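Local atomic coordinates of alkylhydroperoxidase AhpD core: uncharacterized peroxidase-related protein (Ralstonia eutropha, PDB entry 2PRR), a protein that is of unknown specific function but probably acts as an AhpD-like peroxidase of the carboxymuconolactone decarboxylase family. Residues S82-C87 and V134-H139; L128-K133 and D161-T166. All coordinates share one frame; numbering follows the deposited sequence.

Contact 1 (S82-C87 and V134-H139)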
loop_
_atom_site.group_PDB
_atom_site.type_symbol
_atom_site.label_atom_id
_atom_site.label_comp_id
_atom_site.label_asym_id
_atom_site.label_seq_id
_atom_site.Cartn_x
_atom_site.Cartn_y
_atom_site.Cartn_z
ATOM N N SER D 82 -3.677 -3.378 17.839
ATOM C CA SER D 82 -3.813 -1.963 18.196
ATOM C C SER D 82 -2.644 -1.152 17.721
ATOM O O SER D 82 -2.781 0.019 17.342
ATOM C CB SER D 82 -3.874 -1.813 19.709
ATOM O OG SER D 82 -4.831 -2.700 20.247
ATOM N N ALA D 83 -1.476 -1.760 17.821
ATOM C CA ALA D 83 -0.270 -1.155 17.340
ATOM C C ALA D 83 -0.419 -0.968 15.815
ATOM O O ALA D 83 -0.104 0.103 15.318
ATOM C CB ALA D 83 0.952 -1.998 17.704
ATOM N N ALA D 84 -0.933 -1.972 15.102
ATOM C CA ALA D 84 -1.190 -1.889 13.599
ATOM C C ALA D 84 -2.172 -0.808 13.162
ATOM O O ALA D 84 -2.085 -0.290 12.050
ATOM C CB ALA D 84 -1.717 -3.166 13.131
ATOM N N ASN D 85 -3.156 -0.538 14.017
ATOM C CA ASN D 85 -4.158 0.514 13.860
ATOM C C ASN D 85 -3.689 1.841 14.448
ATOM O O ASN D 85 -4.417 2.849 14.376
ATOM C CB ASN D 85 -5.458 0.106 14.594
ATOM C CG ASN D 85 -6.209 -0.971 13.872
ATOM O OD1 ASN D 85 -6.083 -1.122 12.653
ATOM N ND2 ASN D 85 -7.021 -1.717 14.603
ATOM N N GLN D 86 -2.495 1.841 15.052
ATOM C CA GLN D 86 -1.948 3.010 15.691
ATOM C C GLN D 86 -2.916 3.613 16.668
ATOM O O GLN D 86 -3.160 4.813 16.641
ATOM C CB GLN D 86 -1.522 4.051 14.661
ATOM C CG GLN D 86 -0.528 3.477 13.698
ATOM C CD GLN D 86 0.094 4.516 12.866
ATOM O OE1 GLN D 86 -0.135 4.542 11.673
ATOM N NE2 GLN D 86 0.863 5.421 13.491
ATOM N N CYS D 87 -3.465 2.759 17.529
ATOM C CA CYS D 87 -4.361 3.215 18.561
ATOM C C CYS D 87 -3.555 3.478 19.815
ATOM O O CYS D 87 -3.104 2.546 20.508
ATOM C CB CYS D 87 -5.446 2.198 18.861
ATOM S SG CYS D 87 -6.572 2.736 20.197
ATOM N N VAL D 134 -6.399 -11.380 10.334
ATOM C CA VAL D 134 -7.771 -11.065 10.609
ATOM C C VAL D 134 -7.891 -9.542 10.686
ATOM O O VAL D 134 -8.820 -8.949 10.146
ATOM C CB VAL D 134 -8.218 -11.643 11.985
ATOM C CG1 VAL D 134 -9.592 -11.144 12.353
ATOM C CG2 VAL D 134 -8.171 -13.158 11.997
ATOM N N CYS D 135 -6.947 -8.928 11.395
ATOM C CA CYS D 135 -6.921 -7.495 11.592
ATOM C C CYS D 135 -6.877 -6.736 10.276
ATOM O O CYS D 135 -7.703 -5.889 10.073
ATOM C CB CYS D 135 -5.726 -7.105 12.455
ATOM S SG CYS D 135 -5.632 -5.366 12.860
ATOM N N LYS D 136 -5.973 -7.083 9.362
ATOM C CA LYS D 136 -5.826 -6.327 8.089
ATOM C C LYS D 136 -6.233 -7.003 6.770
ATOM O O LYS D 136 -6.288 -6.335 5.735
ATOM C CB LYS D 136 -4.365 -5.917 7.906
ATOM C CG LYS D 136 -3.780 -5.036 8.998
ATOM C CD LYS D 136 -4.374 -3.621 9.075
ATOM C CE LYS D 136 -3.756 -2.904 10.321
ATOM N NZ LYS D 136 -4.221 -1.496 10.628
ATOM N N ALA D 137 -6.460 -8.304 6.758
ATOM C CA ALA D 137 -6.885 -8.963 5.533
ATOM C C ALA D 137 -7.721 -10.190 5.830
ATOM O O ALA D 137 -7.433 -11.290 5.352
ATOM C CB ALA D 137 -5.671 -9.311 4.684
ATOM N N SER D 138 -8.776 -9.990 6.626
ATOM C CA SER D 138 -9.677 -11.072 7.036
ATOM C C SER D 138 -10.310 -11.762 5.827
ATOM O O SER D 138 -10.502 -12.977 5.834
ATOM C CB SER D 138 -10.754 -10.548 7.975
ATOM O OG SER D 138 -11.524 -9.529 7.372
ATOM N N HIS D 139 -10.598 -11.002 4.766
ATOM C CA HIS D 139 -11.203 -11.583 3.581
ATOM C C HIS D 139 -10.321 -12.640 2.933
ATOM O O HIS D 139 -10.793 -13.389 2.089
ATOM C CB HIS D 139 -11.517 -10.511 2.557
ATOM C CG HIS D 139 -10.314 -9.933 1.904
ATOM N ND1 HIS D 139 -9.430 -9.119 2.571
ATOM C CD2 HIS D 139 -9.867 -10.018 0.630
ATOM C CE1 HIS D 139 -8.476 -8.741 1.736
ATOM N NE2 HIS D 139 -8.724 -9.271 0.554
HETATM O O HOH W 1 -7.462 -2.820 10.934
#
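Lys136 reaches from helix 122-137 to the C-terminal end of helix 71-84, where its ammonium nitrogen meets two oxygens. The firmer hydrogen bond runs from NZ to OD1 of Asn85 at 2.8 Å, with the donor tilted 29° from the carbonyl plane of the amide. A second, weak one goes from NZ to the backbone O of Ala84. The bend at chi2 (-68°) directs the lysine chain to the end of helix 71-84, and beyond it the chain runs extended to NZ.

Water 1 adds a bridge, donating to Asn85 OD1 at 2.8 Å and to the backbone O of Cys135 at 3.2 Å. The other arm of the amide, ND2, is hydrogen-bonded to Asn173 of helix 156-179, which fixes the flip of the group.

Apolar contact is slight: Ala84 CB lies 3.5 Å from Lys136 CE, a tight approach, and 4.5 Å from Cys135 SG. Just beyond Asn85, Gln86 takes positive phi and closes helix 71-84 in a Schellman motif. A lysine charge set at this C-terminal end would be expected to interact favourably with the helix dipole, and Asn85 links that charge to helix 156-179.

Contact 2 (L128-K133 and D161-T166)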
loop_
_atom_site.group_PDB
_atom_site.type_symbol
_atom_site.label_atom_id
_atom_site.label_comp_id
_atom_site.label_asym_id
_atom_site.label_seq_id
_atom_site.Cartn_x
_atom_site.Cartn_y
_atom_site.Cartn_z
ATOM N N LEU D 128 -0.110 -14.511 16.696
ATOM C CA LEU D 128 -0.192 -13.114 16.307
ATOM C C LEU D 128 -0.169 -12.984 14.798
ATOM O O LEU D 128 -0.729 -12.041 14.303
ATOM C CB LEU D 128 0.923 -12.272 16.931
ATOM C CG LEU D 128 1.050 -12.242 18.454
ATOM C CD1 LEU D 128 2.174 -11.296 18.823
ATOM C CD2 LEU D 128 -0.270 -11.840 19.108
ATOM N N ASP D 129 0.477 -13.909 14.084
ATOM C CA ASP D 129 0.455 -13.869 12.596
ATOM C C ASP D 129 -1.008 -13.917 12.127
ATOM O O ASP D 129 -1.410 -13.211 11.212
ATOM C CB ASP D 129 1.214 -15.042 11.945
ATOM C CG ASP D 129 2.732 -15.003 12.144
ATOM O OD1 ASP D 129 3.335 -13.925 12.286
ATOM O OD2 ASP D 129 3.354 -16.085 12.133
ATOM N N PHE D 130 -1.791 -14.769 12.777
ATOM C CA PHE D 130 -3.186 -14.967 12.440
ATOM C C PHE D 130 -3.978 -13.715 12.779
ATOM O O PHE D 130 -4.666 -13.161 11.924
ATOM C CB PHE D 130 -3.738 -16.201 13.190
ATOM C CG PHE D 130 -5.187 -16.496 12.881
ATOM C CD1 PHE D 130 -5.569 -16.872 11.601
ATOM C CD2 PHE D 130 -6.160 -16.406 13.873
ATOM C CE1 PHE D 130 -6.877 -17.127 11.314
ATOM C CE2 PHE D 130 -7.469 -16.671 13.596
ATOM C CZ PHE D 130 -7.835 -17.030 12.305
ATOM N N ALA D 131 -3.873 -13.294 14.036
ATOM C CA ALA D 131 -4.470 -12.043 14.497
ATOM C C ALA D 131 -4.233 -10.895 13.514
ATOM O O ALA D 131 -5.146 -10.144 13.205
ATOM C CB ALA D 131 -3.888 -11.672 15.823
ATOM N N LEU D 132 -2.999 -10.737 13.053
ATOM C CA LEU D 132 -2.690 -9.660 12.112
ATOM C C LEU D 132 -3.386 -9.810 10.787
ATOM O O LEU D 132 -3.787 -8.801 10.214
ATOM C CB LEU D 132 -1.182 -9.454 11.935
ATOM C CG LEU D 132 -0.529 -8.406 12.869
ATOM C CD1 LEU D 132 -1.124 -7.030 12.630
ATOM C CD2 LEU D 132 -0.628 -8.729 14.358
ATOM N N LYS D 133 -3.579 -11.052 10.333
ATOM C CA LYS D 133 -4.307 -11.336 9.083
ATOM C C LYS D 133 -5.808 -11.005 9.200
ATOM O O LYS D 133 -6.424 -10.452 8.277
ATOM C CB LYS D 133 -4.147 -12.802 8.671
ATOM C CG LYS D 133 -4.614 -13.028 7.231
ATOM C CD LYS D 133 -4.437 -14.442 6.730
ATOM C CE LYS D 133 -4.570 -14.432 5.161
ATOM N NZ LYS D 133 -4.573 -15.791 4.510
ATOM N N ASP D 161 -11.329 -17.531 19.130
ATOM C CA ASP D 161 -11.019 -16.623 20.214
ATOM C C ASP D 161 -10.060 -15.513 19.778
ATOM O O ASP D 161 -10.251 -14.348 20.130
ATOM C CB ASP D 161 -10.425 -17.399 21.381
ATOM C CG ASP D 161 -11.459 -18.274 22.105
ATOM O OD1 ASP D 161 -12.660 -18.094 21.883
ATOM O OD2 ASP D 161 -11.061 -19.127 22.918
ATOM N N ILE D 162 -9.028 -15.889 19.024
ATOM C CA ILE D 162 -8.038 -14.928 18.477
ATOM C C ILE D 162 -8.745 -13.906 17.613
ATOM O O ILE D 162 -8.651 -12.723 17.860
ATOM C CB ILE D 162 -6.931 -15.645 17.625
ATOM C CG1 ILE D 162 -6.078 -16.551 18.511
ATOM C CG2 ILE D 162 -6.026 -14.609 16.850
ATOM C CD1 ILE D 162 -5.280 -17.589 17.760
ATOM N N ALA D 163 -9.438 -14.419 16.598
ATOM C CA ALA D 163 -10.204 -13.640 15.645
ATOM C C ALA D 163 -11.254 -12.739 16.305
ATOM O O ALA D 163 -11.390 -11.579 15.925
ATOM C CB ALA D 163 -10.839 -14.568 14.613
ATOM N N ALA D 164 -11.957 -13.244 17.321
ATOM C CA ALA D 164 -12.947 -12.450 18.018
ATOM C C ALA D 164 -12.321 -11.240 18.725
ATOM O O ALA D 164 -12.807 -10.117 18.611
ATOM C CB ALA D 164 -13.718 -13.327 19.021
ATOM N N ILE D 165 -11.254 -11.490 19.474
ATOM C CA ILE D 165 -10.498 -10.445 20.191
ATOM C C ILE D 165 -9.995 -9.415 19.163
ATOM O O ILE D 165 -10.163 -8.221 19.320
ATOM C CB ILE D 165 -9.337 -11.097 20.923
ATOM C CG1 ILE D 165 -9.866 -11.827 22.180
ATOM C CG2 ILE D 165 -8.301 -10.085 21.278
ATOM C CD1 ILE D 165 -8.852 -12.648 22.850
ATOM N N THR D 166 -9.378 -9.892 18.100
ATOM C CA THR D 166 -8.947 -8.972 17.043
ATOM C C THR D 166 -10.171 -8.117 16.650
ATOM O O THR D 166 -10.118 -6.897 16.720
ATOM C CB THR D 166 -8.389 -9.741 15.844
ATOM O OG1 THR D 166 -7.319 -10.597 16.265
ATOM C CG2 THR D 166 -7.907 -8.782 14.733
#
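Phe130 and Ile162 meet where helix 122-137 crosses helix 156-179 in this all-helical, AhpD-like fold. The short helical segments cross at -46°, their axes 9.0 Å apart at closest approach.

Phe130 turns its ring edge to the isoleucine. With CG anti to the backbone N (chi1 -179°), the ring is placed beside Ile162, and CD2 comes within 3.5 Å of Ile162 CG2, which sits near the ring plane. Ile162 CB lies in that plane too, so the branch point of the isoleucine faces the rim of the ring, and the two side chains pass at a slant. The next residue, Ala163, brings its CB obliquely to within 4.1 Å of Phe130 CE2. Leu149 of helix 143-151 also packs on Phe130, as does Thr178 of a second subunit, so the aromatic joins the helix pair to the subunit interface.

The same CG2 of Ile162 serves a second neighbour, Ala131, whose CB is 3.8 Å away. The small alanine lets the backbones come close: the CA atoms of Ala131 and Thr166 are 6.0 Å apart. Here Thr166 lies against the alanine with both branches, the methyl CG2 at 3.4 Å from Ala131 O and the hydroxyl OG1 beside Ala131 CB.

That hydroxyl is turned back to its own helix. OG1 stands anti to the carbonyl carbon (chi1 -56°) and donates to Ile162 O at 3.0 Å, from above the carbonyl plane; the same oxygen also accepts the backbone N-H of Thr166.

In the fold
Helix 122-137 carries both contacts, whose centres lie 9 Å apart. Contact 2, fully buried, packs it on helix 156-179, while contact 1, partly buried, ties its C-terminal part to the end of helix 71-84. They meet directly: Thr166 CG2 packs 3.5 Å from Cys135 N, and Leu132 CD1 is 3.9 Å from Ala84 CB. Helix 156-179 also reaches contact 1 through Asn173, so three helices meet here. A second subunit touches both, with its Arg174 hydrogen-bonded to Cys135 O and its Thr178 against Val134 and Ala163. Cys87, in segment 82-87, begins a Cys-x-x-Cys sequence with Cys90, consistent with the redox pair of AhpD relatives. A bound PEG lies about 10 Å from the side chain of Asn85.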